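Local structure of putative mRNA interferase YoeB (Agrobacterium tumefaciens, 6N90) at the interface of chains A and B. The protein is a toxin of a bacterial type II toxin-antitoxin system and, as a YoeB-family endonuclease, probably cleaves mRNA. Sequence-based numbering; all coordinates share one arbitrary frame. Chains: chain A/B, Uncharacterized protein.

The interface of chains A and B. Residues chain A 3-5, 10; chain B 3-5, 10.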
loop_
_atom_site.group_PDB
_atom_site.type_symbol
_atom_site.label_atom_id
_atom_site.label_comp_id
_atom_site.label_asym_id
_atom_site.label_seq_id
_atom_site.Cartn_x
_atom_site.Cartn_y
_atom_site.Cartn_z
ATOM N N LEU A 3 6.089 1.202 1.205
ATOM C CA LEU A 3 4.874 1.379 1.975
ATOM C C LEU A 3 4.304 -0.010 2.225
ATOM O O LEU A 3 4.004 -0.729 1.287
ATOM C CB LEU A 3 3.872 2.276 1.218
ATOM C CG LEU A 3 2.502 2.450 1.849
ATOM C CD1 LEU A 3 2.605 3.112 3.181
ATOM C CD2 LEU A 3 1.648 3.327 0.918
ATOM N N VAL A 4 4.199 -0.405 3.490
ATOM C CA VAL A 4 3.742 -1.744 3.863
ATOM C C VAL A 4 2.406 -1.733 4.612
ATOM O O VAL A 4 2.257 -1.071 5.627
ATOM C CB VAL A 4 4.793 -2.464 4.745
ATOM C CG1 VAL A 4 4.325 -3.869 5.010
ATOM C CG2 VAL A 4 6.154 -2.430 4.060
ATOM N N TRP A 5 1.420 -2.451 4.076
ATOM C CA TRP A 5 0.144 -2.635 4.760
ATOM C C TRP A 5 -0.001 -4.044 5.304
ATOM O O TRP A 5 0.438 -5.001 4.698
ATOM C CB TRP A 5 -1.027 -2.413 3.811
ATOM C CG TRP A 5 -0.999 -1.124 3.098
ATOM C CD1 TRP A 5 -0.273 -0.818 1.972
ATOM C CD2 TRP A 5 -1.770 0.034 3.411
ATOM N NE1 TRP A 5 -0.549 0.473 1.574
ATOM C CE2 TRP A 5 -1.455 1.020 2.450
ATOM C CE3 TRP A 5 -2.682 0.352 4.424
ATOM C CZ2 TRP A 5 -2.036 2.291 2.466
ATOM C CZ3 TRP A 5 -3.259 1.615 4.428
ATOM C CH2 TRP A 5 -2.917 2.573 3.468
ATOM N N TRP A 10 -5.018 -2.762 5.241
ATOM C CA TRP A 10 -5.459 -2.640 3.841
ATOM C C TRP A 10 -6.975 -2.811 3.728
ATOM O O TRP A 10 -7.645 -2.101 2.962
ATOM C CB TRP A 10 -4.743 -3.656 2.943
ATOM C CG TRP A 10 -5.079 -3.459 1.471
ATOM C CD1 TRP A 10 -5.833 -4.302 0.672
ATOM C CD2 TRP A 10 -4.710 -2.342 0.636
ATOM N NE1 TRP A 10 -5.943 -3.767 -0.603
ATOM C CE2 TRP A 10 -5.262 -2.576 -0.650
ATOM C CE3 TRP A 10 -3.957 -1.179 0.843
ATOM C CZ2 TRP A 10 -5.070 -1.695 -1.713
ATOM C CZ3 TRP A 10 -3.773 -0.296 -0.216
ATOM C CH2 TRP A 10 -4.339 -0.556 -1.480
ATOM N N LEU B 3 1.103 -6.336 2.188
ATOM C CA LEU B 3 1.035 -5.662 0.894
ATOM C C LEU B 3 2.085 -4.574 0.857
ATOM O O LEU B 3 2.037 -3.654 1.683
ATOM C CB LEU B 3 -0.359 -5.074 0.669
ATOM C CG LEU B 3 -0.571 -4.429 -0.694
ATOM C CD1 LEU B 3 -0.241 -5.387 -1.808
ATOM C CD2 LEU B 3 -2.011 -3.927 -0.794
ATOM N N VAL B 4 3.035 -4.704 -0.074
ATOM C CA VAL B 4 4.182 -3.804 -0.162
ATOM C C VAL B 4 4.176 -3.009 -1.473
ATOM O O VAL B 4 4.071 -3.569 -2.565
ATOM C CB VAL B 4 5.514 -4.571 -0.048
ATOM C CG1 VAL B 4 6.681 -3.580 -0.004
ATOM C CG2 VAL B 4 5.518 -5.445 1.198
ATOM N N TRP B 5 4.282 -1.696 -1.348
ATOM C CA TRP B 5 4.422 -0.830 -2.507
ATOM C C TRP B 5 5.787 -0.168 -2.540
ATOM O O TRP B 5 6.323 0.153 -1.489
ATOM C CB TRP B 5 3.388 0.280 -2.476
ATOM C CG TRP B 5 1.993 -0.181 -2.378
ATOM C CD1 TRP B 5 1.323 -0.545 -1.250
ATOM C CD2 TRP B 5 1.055 -0.278 -3.459
ATOM N NE1 TRP B 5 0.016 -0.868 -1.558
ATOM C CE2 TRP B 5 -0.173 -0.709 -2.910
ATOM C CE3 TRP B 5 1.129 -0.018 -4.833
ATOM C CZ2 TRP B 5 -1.325 -0.914 -3.695
ATOM C CZ3 TRP B 5 -0.042 -0.217 -5.626
ATOM C CH2 TRP B 5 -1.231 -0.669 -5.050
ATOM N N TRP B 10 3.326 3.045 -5.671
ATOM C CA TRP B 10 2.345 3.813 -4.894
ATOM C C TRP B 10 1.997 5.095 -5.649
ATOM O O TRP B 10 0.840 5.540 -5.635
ATOM C CB TRP B 10 2.852 4.133 -3.473
ATOM C CG TRP B 10 1.796 4.792 -2.637
ATOM C CD1 TRP B 10 1.800 6.078 -2.161
ATOM C CD2 TRP B 10 0.574 4.200 -2.185
ATOM N NE1 TRP B 10 0.654 6.314 -1.433
ATOM C CE2 TRP B 10 -0.121 5.184 -1.443
ATOM C CE3 TRP B 10 -0.017 2.935 -2.356
ATOM C CZ2 TRP B 10 -1.375 4.946 -0.863
ATOM C CZ3 TRP B 10 -1.267 2.696 -1.760
ATOM C CH2 TRP B 10 -1.926 3.704 -1.032
#
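With CG anti to the backbone N (chi1 -176°), B:Leu3 points its CD2 methyl across the chain boundary onto A:Trp10, whereas A:Trp5 turns CG anti to its own carbonyl carbon (chi1 -54°), which brings the CD1-NE1 edge of its indole to the matching edge of B:Trp5. The two-fold axis repeats every contact with the chains exchanged. Strands 2-5 of both chains pair antiparallel, A:Val4 facing B:Val4 at the centre, and join the two copies edge to edge. Backbone hydrogen bonds fix the register: A:Trp5 N gives to B:Leu3 O at 2.7 Å, and A:Leu3 N gives to B:Trp5 O at 2.9 Å. On one side of this strand pair the leucines and tryptophans form an apolar cluster, flanked by A:Trp10 and B:Trp10 of helix 7-19 in each chain. B:Leu3 CD2 sits above the face of the A:Trp10 indole, near the bond shared by its two rings, 3.5 Å from the centroid of the six-membered ring, in a CH-pi contact that also spans the five-membered ring. Near the two-fold axis the five-membered rings of A:Trp5 and B:Trp5 meet edge to face, their planes 78° apart. A:Trp10 also packs within its own chain: its CE3 lies over the face of the A:Trp5 indole, which would limit the turning of that indole, while its CH2 reaches B:Trp5 CZ2 at 3.8 Å. The strand pairing and apolar cluster are compatible with a dimer, although the structure alone does not show that the pair forms in the cell. At the centre, A:Trp5 CD1 comes within 3.6 Å of B:Trp5 CD1.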